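Local structure of putative NAD(P)H-flavin oxidoreductase (Streptococcus pyogenes serotype M1, 2HAY) at residues I49-W54 with I89-A94; R55-D60 with F85-A90; K62-E67 with H179-H184. The protein binds flavin mononucleotide as a member of the nitroreductase family and probably uses it to pass electrons from NADH or NADPH to an acceptor. All blocks are in the same frame, centred on the assembly; numbering follows the deposited sequence. Where two conformers were deposited one is given.

Contact 1: I49-W54 with I89-A94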
loop_
_atom_site.group_PDB
_atom_site.type_symbol
_atom_site.label_atom_id
_atom_site.label_comp_id
_atom_site.label_asym_id
_atom_site.label_seq_id
_atom_site.Cartn_x
_atom_site.Cartn_y
_atom_site.Cartn_z
ATOM N N ILE B 49 8.662 -7.699 7.358
ATOM C CA ILE B 49 9.319 -8.897 7.852
ATOM C C ILE B 49 9.120 -10.163 6.992
ATOM O O ILE B 49 9.297 -11.269 7.477
ATOM C CB ILE B 49 9.055 -9.157 9.407
ATOM C CG1 ILE B 49 7.629 -9.630 9.698
ATOM C CG2 ILE B 49 9.425 -7.935 10.269
ATOM C CD1 ILE B 49 7.462 -10.130 11.132
ATOM N N GLY B 50 8.761 -10.006 5.725
ATOM C CA GLY B 50 8.617 -11.173 4.828
ATOM C C GLY B 50 7.470 -12.114 5.214
ATOM O O GLY B 50 7.483 -13.294 4.874
ATOM N N LEU B 51 6.495 -11.594 5.948
ATOM C CA LEU B 51 5.411 -12.404 6.484
ATOM C C LEU B 51 4.496 -12.949 5.378
ATOM O O LEU B 51 4.051 -14.085 5.462
ATOM C CB LEU B 51 4.565 -11.589 7.477
ATOM C CG LEU B 51 3.448 -12.417 8.153
ATOM C CD1 LEU B 51 4.037 -13.558 8.983
ATOM C CD2 LEU B 51 2.615 -11.519 9.026
ATOM N N GLU B 52 4.191 -12.121 4.371
ATOM C CA GLU B 52 3.269 -12.523 3.297
ATOM C C GLU B 52 1.949 -13.050 3.886
ATOM O O GLU B 52 1.412 -14.081 3.434
ATOM C CB GLU B 52 3.902 -13.588 2.386
ATOM C CG GLU B 52 5.240 -13.237 1.812
ATOM C CD GLU B 52 5.895 -14.440 1.190
ATOM O OE1 GLU B 52 6.942 -14.916 1.718
ATOM O OE2 GLU B 52 5.347 -14.938 0.189
ATOM N N GLY B 53 1.435 -12.337 4.885
ATOM C CA GLY B 53 0.166 -12.683 5.513
ATOM C C GLY B 53 -0.980 -12.166 4.679
ATOM O O GLY B 53 -1.744 -11.280 5.090
ATOM N N TRP B 54 -1.097 -12.697 3.470
ATOM C CA TRP B 54 -2.071 -12.150 2.518
ATOM C C TRP B 54 -2.433 -13.216 1.509
ATOM O O TRP B 54 -1.679 -14.208 1.335
ATOM C CB TRP B 54 -1.498 -10.911 1.799
ATOM C CG TRP B 54 -0.135 -11.105 1.092
ATOM C CD1 TRP B 54 0.393 -12.290 0.602
ATOM C CD2 TRP B 54 0.824 -10.085 0.775
ATOM N NE1 TRP B 54 1.600 -12.055 0.003
ATOM C CE2 TRP B 54 1.899 -10.719 0.097
ATOM C CE3 TRP B 54 0.877 -8.693 0.991
ATOM C CZ2 TRP B 54 3.020 -10.020 -0.356
ATOM C CZ3 TRP B 54 2.001 -7.991 0.539
ATOM C CH2 TRP B 54 3.055 -8.659 -0.142
ATOM N N ILE B 89 -6.930 -10.256 0.698
ATOM C CA ILE B 89 -7.228 -10.843 2.012
ATOM C C ILE B 89 -5.999 -10.714 2.903
ATOM O O ILE B 89 -4.870 -11.013 2.451
ATOM C CB ILE B 89 -7.616 -12.359 1.876
ATOM C CG1 ILE B 89 -8.690 -12.609 0.806
ATOM C CG2 ILE B 89 -7.981 -13.002 3.244
ATOM C CD1 ILE B 89 -9.955 -11.780 0.923
ATOM N N ALA B 90 -6.186 -10.243 4.144
ATOM C CA ALA B 90 -5.064 -10.181 5.104
ATOM C C ALA B 90 -5.219 -11.152 6.301
ATOM O O ALA B 90 -6.347 -11.412 6.757
ATOM C CB ALA B 90 -4.859 -8.765 5.588
ATOM N N GLU B 91 -4.089 -11.653 6.819
ATOM C CA GLU B 91 -4.078 -12.577 7.978
ATOM C C GLU B 91 -4.406 -11.864 9.297
ATOM O O GLU B 91 -3.941 -10.744 9.524
ATOM C CB GLU B 91 -2.698 -13.195 8.137
ATOM C CG GLU B 91 -2.565 -14.572 7.603
ATOM C CD GLU B 91 -1.105 -15.084 7.532
ATOM O OE1 GLU B 91 -0.272 -14.698 8.380
ATOM O OE2 GLU B 91 -0.798 -15.890 6.611
ATOM N N LYS B 92 -5.177 -12.524 10.157
ATOM C CA LYS B 92 -5.431 -12.034 11.517
ATOM C C LYS B 92 -4.425 -12.636 12.464
ATOM O O LYS B 92 -3.801 -13.656 12.160
ATOM C CB LYS B 92 -6.843 -12.437 11.987
ATOM C CG LYS B 92 -7.965 -11.791 11.161
ATOM C CD LYS B 92 -9.320 -12.244 11.671
ATOM C CE LYS B 92 -10.459 -11.357 11.121
ATOM N NZ LYS B 92 -11.792 -11.958 11.482
ATOM N N HIS B 93 -4.267 -12.010 13.614
ATOM C CA HIS B 93 -3.481 -12.616 14.692
ATOM C C HIS B 93 -2.014 -12.906 14.375
ATOM O O HIS B 93 -1.425 -13.874 14.865
ATOM C CB HIS B 93 -4.201 -13.862 15.198
ATOM C CG HIS B 93 -5.566 -13.565 15.723
ATOM N ND1 HIS B 93 -5.776 -12.778 16.843
ATOM C CD2 HIS B 93 -6.788 -13.945 15.288
ATOM C CE1 HIS B 93 -7.074 -12.696 17.076
ATOM N NE2 HIS B 93 -7.711 -13.384 16.141
ATOM N N ALA B 94 -1.414 -12.042 13.566
ATOM C CA ALA B 94 -0.002 -12.220 13.223
ATOM C C ALA B 94 0.882 -11.623 14.315
ATOM O O ALA B 94 1.681 -10.731 14.048
ATOM C CB ALA B 94 0.294 -11.626 11.800
HETATM O O HOH W 1 1.792 -15.688 6.739
#
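The carboxylate of E91 lies against the backbone of G53, with CD of E91 3.4 Å from CA of G53. CB and CG of E91 also lie against this residue, and both carboxylate oxygens are 3.5 Å from its CA, so the acid packs directly on the CA of a residue that has no side chain. E91 OE2 accepts a bond of 2.6 Å from a water that also donates to O of L51, which joins the acid to the loop through solvent. G53 is the centre of an inverse gamma turn, and its O takes the backbone N-H of E91 at 2.9 Å, the donor standing well above the carbonyl plane. L51 sends CD2 to CB of A94 at 3.6 Å. W54 pairs with A90 as an antiparallel non-hydrogen-bonded pair, and CA of W54 makes a C-H...O contact of 3.0 Å with O of I89. The W54 side chain starts off with CG between the backbone N and carbonyl carbon (chi1 54°); one face of the indole has CA of E52 over it, offset toward the rim. OE2 of E52 accepts a hydrogen bond from the backbone N of K214 of the second subunit, and G50 touches FMN. Helix 99-106 packs on L51, E91 and A94, helix 137-162 covers W54 and A90, and strand 192-201 lies against I89.

Contact 2: R55-D60 with F85-A90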
loop_
_atom_site.group_PDB
_atom_site.type_symbol
_atom_site.label_atom_id
_atom_site.label_comp_id
_atom_site.label_asym_id
_atom_site.label_seq_id
_atom_site.Cartn_x
_atom_site.Cartn_y
_atom_site.Cartn_z
ATOM N N ARG B 55 -3.587 -13.032 0.867
ATOM C CA ARG B 55 -3.986 -13.852 -0.260
ATOM C C ARG B 55 -4.668 -12.970 -1.258
ATOM O O ARG B 55 -5.300 -11.974 -0.883
ATOM C CB ARG B 55 -4.948 -14.992 0.145
ATOM C CG ARG B 55 -4.367 -15.952 1.177
ATOM C CD ARG B 55 -5.090 -17.289 1.249
ATOM N NE ARG B 55 -6.414 -17.135 1.810
ATOM C CZ ARG B 55 -7.553 -17.214 1.121
ATOM N NH1 ARG B 55 -8.721 -17.082 1.763
ATOM N NH2 ARG B 55 -7.546 -17.465 -0.187
ATOM N N PHE B 56 -4.565 -13.357 -2.524
ATOM C CA PHE B 56 -5.198 -12.602 -3.570
ATOM C C PHE B 56 -6.114 -13.538 -4.311
ATOM O O PHE B 56 -5.665 -14.547 -4.862
ATOM C CB PHE B 56 -4.126 -11.971 -4.453
ATOM C CG PHE B 56 -3.159 -11.156 -3.657
ATOM C CD1 PHE B 56 -3.495 -9.868 -3.245
ATOM C CD2 PHE B 56 -1.951 -11.705 -3.234
ATOM C CE1 PHE B 56 -2.616 -9.131 -2.436
ATOM C CE2 PHE B 56 -1.083 -10.972 -2.443
ATOM C CZ PHE B 56 -1.421 -9.673 -2.052
ATOM N N VAL B 57 -7.410 -13.253 -4.254
ATOM C CA VAL B 57 -8.358 -14.179 -4.864
ATOM C C VAL B 57 -9.154 -13.606 -6.022
ATOM O O VAL B 57 -9.767 -12.546 -5.915
ATOM C CB VAL B 57 -9.192 -15.075 -3.861
ATOM C CG1 VAL B 57 -8.842 -14.844 -2.374
ATOM C CG2 VAL B 57 -10.741 -15.160 -4.217
ATOM N N VAL B 58 -9.083 -14.322 -7.139
ATOM C CA VAL B 58 -9.840 -13.952 -8.319
ATOM C C VAL B 58 -11.261 -14.437 -8.139
ATOM O O VAL B 58 -11.522 -15.644 -8.135
ATOM C CB VAL B 58 -9.182 -14.470 -9.608
ATOM C CG1 VAL B 58 -9.984 -14.046 -10.819
ATOM C CG2 VAL B 58 -7.726 -13.937 -9.709
ATOM N N LEU B 59 -12.166 -13.486 -7.950
ATOM C CA LEU B 59 -13.572 -13.798 -7.718
ATOM C C LEU B 59 -14.313 -13.782 -9.060
ATOM O O LEU B 59 -14.753 -12.734 -9.518
ATOM C CB LEU B 59 -14.223 -12.810 -6.735
ATOM C CG LEU B 59 -15.684 -13.140 -6.380
ATOM C CD1 LEU B 59 -15.817 -14.534 -5.793
ATOM C CD2 LEU B 59 -16.265 -12.115 -5.423
ATOM N N ASP B 60 -14.408 -14.955 -9.679
ATOM C CA ASP B 60 -15.102 -15.138 -10.946
ATOM C C ASP B 60 -16.589 -15.494 -10.732
ATOM O O ASP B 60 -17.427 -15.252 -11.598
ATOM C CB ASP B 60 -14.404 -16.239 -11.753
ATOM C CG ASP B 60 -13.229 -15.724 -12.573
ATOM O OD1 ASP B 60 -12.448 -16.562 -13.074
ATOM O OD2 ASP B 60 -13.076 -14.490 -12.735
ATOM N N PHE B 85 -12.256 -9.487 -10.929
ATOM C CA PHE B 85 -12.451 -8.856 -9.646
ATOM C C PHE B 85 -11.584 -9.599 -8.661
ATOM O O PHE B 85 -11.682 -10.825 -8.556
ATOM C CB PHE B 85 -13.914 -8.966 -9.250
ATOM C CG PHE B 85 -14.410 -7.793 -8.498
ATOM C CD1 PHE B 85 -14.286 -7.742 -7.121
ATOM C CD2 PHE B 85 -15.014 -6.738 -9.163
ATOM C CE1 PHE B 85 -14.741 -6.644 -6.413
ATOM C CE2 PHE B 85 -15.474 -5.629 -8.460
ATOM C CZ PHE B 85 -15.338 -5.581 -7.092
ATOM N N ILE B 86 -10.717 -8.873 -7.961
ATOM C CA ILE B 86 -9.749 -9.505 -7.053
ATOM C C ILE B 86 -9.984 -9.086 -5.617
ATOM O O ILE B 86 -10.086 -7.897 -5.328
ATOM C CB ILE B 86 -8.287 -9.169 -7.446
ATOM C CG1 ILE B 86 -7.940 -9.852 -8.786
ATOM C CG2 ILE B 86 -7.317 -9.572 -6.344
ATOM C CD1 ILE B 86 -6.542 -9.527 -9.307
ATOM N N LEU B 87 -10.060 -10.069 -4.724
ATOM C CA LEU B 87 -10.195 -9.815 -3.295
ATOM C C LEU B 87 -8.835 -9.872 -2.651
ATOM O O LEU B 87 -8.130 -10.860 -2.820
ATOM C CB LEU B 87 -11.116 -10.874 -2.631
ATOM C CG LEU B 87 -12.431 -11.184 -3.339
ATOM C CD1 LEU B 87 -13.157 -12.298 -2.580
ATOM C CD2 LEU B 87 -13.311 -9.938 -3.446
ATOM N N LEU B 88 -8.483 -8.818 -1.912
ATOM C CA LEU B 88 -7.199 -8.762 -1.179
ATOM C C LEU B 88 -7.500 -9.136 0.261
ATOM O O LEU B 88 -8.290 -8.471 0.938
ATOM C CB LEU B 88 -6.557 -7.374 -1.271
ATOM C CG LEU B 88 -6.072 -6.938 -2.652
ATOM C CD1 LEU B 88 -7.238 -6.443 -3.565
ATOM C CD2 LEU B 88 -5.008 -5.880 -2.491
ATOM N N ILE B 89 -6.930 -10.256 0.698
ATOM C CA ILE B 89 -7.228 -10.843 2.012
ATOM C C ILE B 89 -5.999 -10.714 2.903
ATOM O O ILE B 89 -4.870 -11.013 2.451
ATOM C CB ILE B 89 -7.616 -12.359 1.876
ATOM C CG1 ILE B 89 -8.690 -12.609 0.806
ATOM C CG2 ILE B 89 -7.981 -13.002 3.244
ATOM C CD1 ILE B 89 -9.955 -11.780 0.923
ATOM N N ALA B 90 -6.186 -10.243 4.144
ATOM C CA ALA B 90 -5.064 -10.181 5.104
ATOM C C ALA B 90 -5.219 -11.152 6.301
ATOM O O ALA B 90 -6.347 -11.412 6.757
ATOM C CB ALA B 90 -4.859 -8.765 5.588
HETATM O O HOH W 2 -13.451 -11.951 -11.488
#
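R55 and I89 are joined by two backbone bonds, R55 N to I89 O at 2.9 Å and I89 N to R55 O at 2.8 Å. V57 and L87 repeat the arrangement two residues further along, V57 N reaching L87 O at 2.9 Å in an almost straight bond (173° at the hydrogen), with L87 N donating in return to V57 O. L59 N to F85 O closes the ladder at 2.8 Å. Just beyond it a water accepts from F85 N and donates to OD2 of D60, extending the link past the last direct bond. At the other end the guanidinium of R55 turns to E192, with which its NE forms a salt bridge.

Side chains alternate between the two faces. On the face of R55, V57, L87 and I89, CG1 of V57 meets CG1 of I89 at 3.9 Å, while its CG2 approaches CD1 of L87; L59 adds CD2 against CD2 of L87. On the face of F56, V58, I86 and L88, the F56 ring presents its edge to L88, whose CG lies in the ring plane 3.9 Å from CD1 of F56. Further along, CG2 of V58 and CG1 of I86 touch more loosely at 4.2 Å. Helices 32-43 and 137-162 cover this face.

The two strands run antiparallel, their axes 154° apart. Residues 56-59 also pair in parallel with a strand of the second subunit, so the sheet continues across the interface, consistent with the intertwined nitroreductase-family dimer, in which a strand of the partner extends the sheet.

Contact 3: K62-E67 with H179-H184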
loop_
_atom_site.group_PDB
_atom_site.type_symbol
_atom_site.label_atom_id
_atom_site.label_comp_id
_atom_site.label_asym_id
_atom_site.label_seq_id
_atom_site.Cartn_x
_atom_site.Cartn_y
_atom_site.Cartn_z
ATOM N N LYS B 62 -20.211 -15.499 -10.194
ATOM C CA LYS B 62 -21.241 -14.452 -10.366
ATOM C C LYS B 62 -22.252 -14.382 -9.204
ATOM O O LYS B 62 -22.550 -13.290 -8.725
ATOM C CB LYS B 62 -21.921 -14.523 -11.744
ATOM C CG LYS B 62 -20.959 -14.152 -12.879
ATOM C CD LYS B 62 -21.669 -13.904 -14.214
ATOM C CE LYS B 62 -20.672 -13.824 -15.352
ATOM N NZ LYS B 62 -19.828 -12.586 -15.304
ATOM N N PRO B 63 -22.776 -15.535 -8.741
ATOM C CA PRO B 63 -23.636 -15.487 -7.546
ATOM C C PRO B 63 -23.038 -14.750 -6.334
ATOM O O PRO B 63 -23.758 -14.007 -5.650
ATOM C CB PRO B 63 -23.860 -16.965 -7.240
ATOM C CG PRO B 63 -23.832 -17.608 -8.625
ATOM C CD PRO B 63 -22.693 -16.905 -9.291
ATOM N N ILE B 64 -21.737 -14.938 -6.080
ATOM C CA ILE B 64 -21.094 -14.341 -4.911
ATOM C C ILE B 64 -20.973 -12.836 -5.117
ATOM O O ILE B 64 -21.268 -12.064 -4.198
ATOM C CB ILE B 64 -19.755 -15.026 -4.544
ATOM C CG1 ILE B 64 -20.039 -16.440 -4.035
ATOM C CG2 ILE B 64 -19.032 -14.242 -3.449
ATOM C CD1 ILE B 64 -18.843 -17.339 -3.914
ATOM N N LYS B 65 -20.603 -12.431 -6.334
ATOM C CA LYS B 65 -20.634 -11.019 -6.716
ATOM C C LYS B 65 -22.028 -10.387 -6.487
ATOM O O LYS B 65 -22.122 -9.293 -5.900
ATOM C CB LYS B 65 -20.194 -10.827 -8.166
ATOM C CG LYS B 65 -18.760 -11.208 -8.449
ATOM C CD LYS B 65 -18.222 -10.402 -9.608
ATOM C CE LYS B 65 -17.188 -11.169 -10.354
ATOM N NZ LYS B 65 -17.869 -12.144 -11.227
ATOM N N GLU B 66 -23.078 -11.084 -6.932
ATOM C CA GLU B 66 -24.464 -10.630 -6.786
ATOM C C GLU B 66 -24.851 -10.435 -5.306
ATOM O O GLU B 66 -25.499 -9.449 -4.948
ATOM C CB GLU B 66 -25.441 -11.593 -7.506
ATOM C CG GLU B 66 -25.379 -11.572 -9.070
ATOM C CD GLU B 66 -26.197 -12.689 -9.770
ATOM O OE1 GLU B 66 -27.089 -13.316 -9.146
ATOM O OE2 GLU B 66 -25.952 -12.940 -10.977
ATOM N N GLU B 67 -24.433 -11.368 -4.455
ATOM C CA GLU B 67 -24.632 -11.275 -3.009
ATOM C C GLU B 67 -23.867 -10.137 -2.323
ATOM O O GLU B 67 -24.369 -9.540 -1.377
ATOM C CB GLU B 67 -24.286 -12.602 -2.353
ATOM C CG GLU B 67 -24.951 -12.795 -1.039
ATOM C CD GLU B 67 -24.810 -14.220 -0.502
ATOM O OE1 GLU B 67 -24.337 -15.116 -1.251
ATOM O OE2 GLU B 67 -25.180 -14.415 0.679
ATOM N N HIS B 179 -18.742 -11.937 6.092
ATOM C CA HIS B 179 -19.651 -13.019 6.369
ATOM C C HIS B 179 -20.148 -13.731 5.128
ATOM O O HIS B 179 -20.384 -14.940 5.180
ATOM C CB HIS B 179 -20.760 -12.597 7.336
ATOM C CG HIS B 179 -20.260 -12.458 8.741
ATOM N ND1 HIS B 179 -19.556 -11.353 9.170
ATOM C CD2 HIS B 179 -20.305 -13.307 9.794
ATOM C CE1 HIS B 179 -19.199 -11.519 10.428
ATOM N NE2 HIS B 179 -19.655 -12.688 10.835
ATOM N N ILE B 180 -20.261 -13.013 4.013
ATOM C CA ILE B 180 -20.661 -13.647 2.756
ATOM C C ILE B 180 -19.540 -14.558 2.288
ATOM O O ILE B 180 -19.794 -15.672 1.856
ATOM C CB ILE B 180 -21.041 -12.600 1.670
ATOM C CG1 ILE B 180 -22.371 -11.930 2.018
ATOM C CG2 ILE B 180 -21.108 -13.219 0.248
ATOM C CD1 ILE B 180 -22.515 -10.546 1.360
ATOM N N LEU B 181 -18.300 -14.090 2.421
ATOM C CA LEU B 181 -17.128 -14.840 1.979
ATOM C C LEU B 181 -16.886 -16.076 2.822
ATOM O O LEU B 181 -16.577 -17.133 2.286
ATOM C CB LEU B 181 -15.868 -13.973 1.967
ATOM C CG LEU B 181 -15.803 -12.798 0.991
ATOM C CD1 LEU B 181 -14.413 -12.134 1.060
ATOM C CD2 LEU B 181 -16.150 -13.245 -0.409
ATOM N N ALA B 182 -17.019 -15.941 4.136
ATOM C CA ALA B 182 -16.935 -17.114 5.019
ATOM C C ALA B 182 -18.057 -18.120 4.733
ATOM O O ALA B 182 -17.821 -19.324 4.697
ATOM C CB ALA B 182 -16.942 -16.695 6.470
ATOM N N LYS B 183 -19.266 -17.612 4.501
ATOM C CA LYS B 183 -20.423 -18.460 4.241
ATOM C C LYS B 183 -20.143 -19.348 3.009
ATOM O O LYS B 183 -20.479 -20.529 2.994
ATOM C CB LYS B 183 -21.668 -17.586 4.058
ATOM C CG LYS B 183 -22.940 -18.334 3.678
ATOM C CD LYS B 183 -23.642 -17.659 2.501
ATOM C CE LYS B 183 -24.592 -16.571 2.927
ATOM N NZ LYS B 183 -25.832 -16.679 2.101
ATOM N N HIS B 184 -19.457 -18.790 2.011
ATOM C CA HIS B 184 -19.096 -19.566 0.827
ATOM C C HIS B 184 -17.745 -20.298 0.901
ATOM O O HIS B 184 -17.293 -20.840 -0.101
ATOM C CB HIS B 184 -19.195 -18.701 -0.438
ATOM C CG HIS B 184 -20.600 -18.369 -0.823
ATOM N ND1 HIS B 184 -21.355 -19.171 -1.649
ATOM C CD2 HIS B 184 -21.393 -17.327 -0.486
ATOM C CE1 HIS B 184 -22.551 -18.631 -1.811
ATOM N NE2 HIS B 184 -22.603 -17.515 -1.108
#
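I64 is the first residue of helix 62-67 to meet the other helix, laying its side chain over the imidazole of H184. Its CG1 stands 3.8 Å from the ring centroid and only 7° off the normal, a CH-pi contact over the centre of the face, while CD1 reaches CG of the same ring. The other branch, CG2, anti to the backbone N, faces CD2 of L181 at 4.3 Å and CG2 of I180. I64 also packs on L59 and on V223 of the second subunit, so it joins this helix pair to the sheet.

One turn on, E67 carries the polar part. Its chain leaves with CG anti to the backbone N (chi1 -157°) and stays extended, passing alongside I180 in the opposite direction, CD of E67 3.9 Å from CG2 of I180. The backbone takes part as well: CD1 of I180 lies 3.5 Å from O of E67. At the tip the carboxylate divides its oxygens. OE1 accepts NE2-H of H184 at 3.0 Å, near the ring plane, with the carboxylate turned 81° from the imidazole. OE2 uses its syn lone pair for NZ of K183, a salt bridge of 2.8 Å reached by a lysine chain bent at several bonds.

The antiparallel helices are thus joined by an aliphatic core with a charged edge beside it. Donation from NE2, together with the packing of I64 on the ring face, should restrain the rotation of the imidazole, and the nearby carboxylate would be expected to favour a protonated H184, although K183 should offset part of that effect.

How the contacts relate
Contact 1 comes first along the chain, where the loop after helix 32-43 meets the end of strand 84-91. Contact 2 continues directly from it: residues 55-60 follow 49-54 and pair back toward the start of the same strand, so its loop lies within that of contact 1 and the two share I89 and A90. Contact 3 crosses both, since 62-67 falls inside their loops while 179-184 lies far beyond. Its closure of over a hundred residues ties helix 62-68 to helix 174-183. Contacts 2 and 3 touch where L87 CD1 meets L181 CD2 at 3.8 Å, setting the helix pair against the sheet.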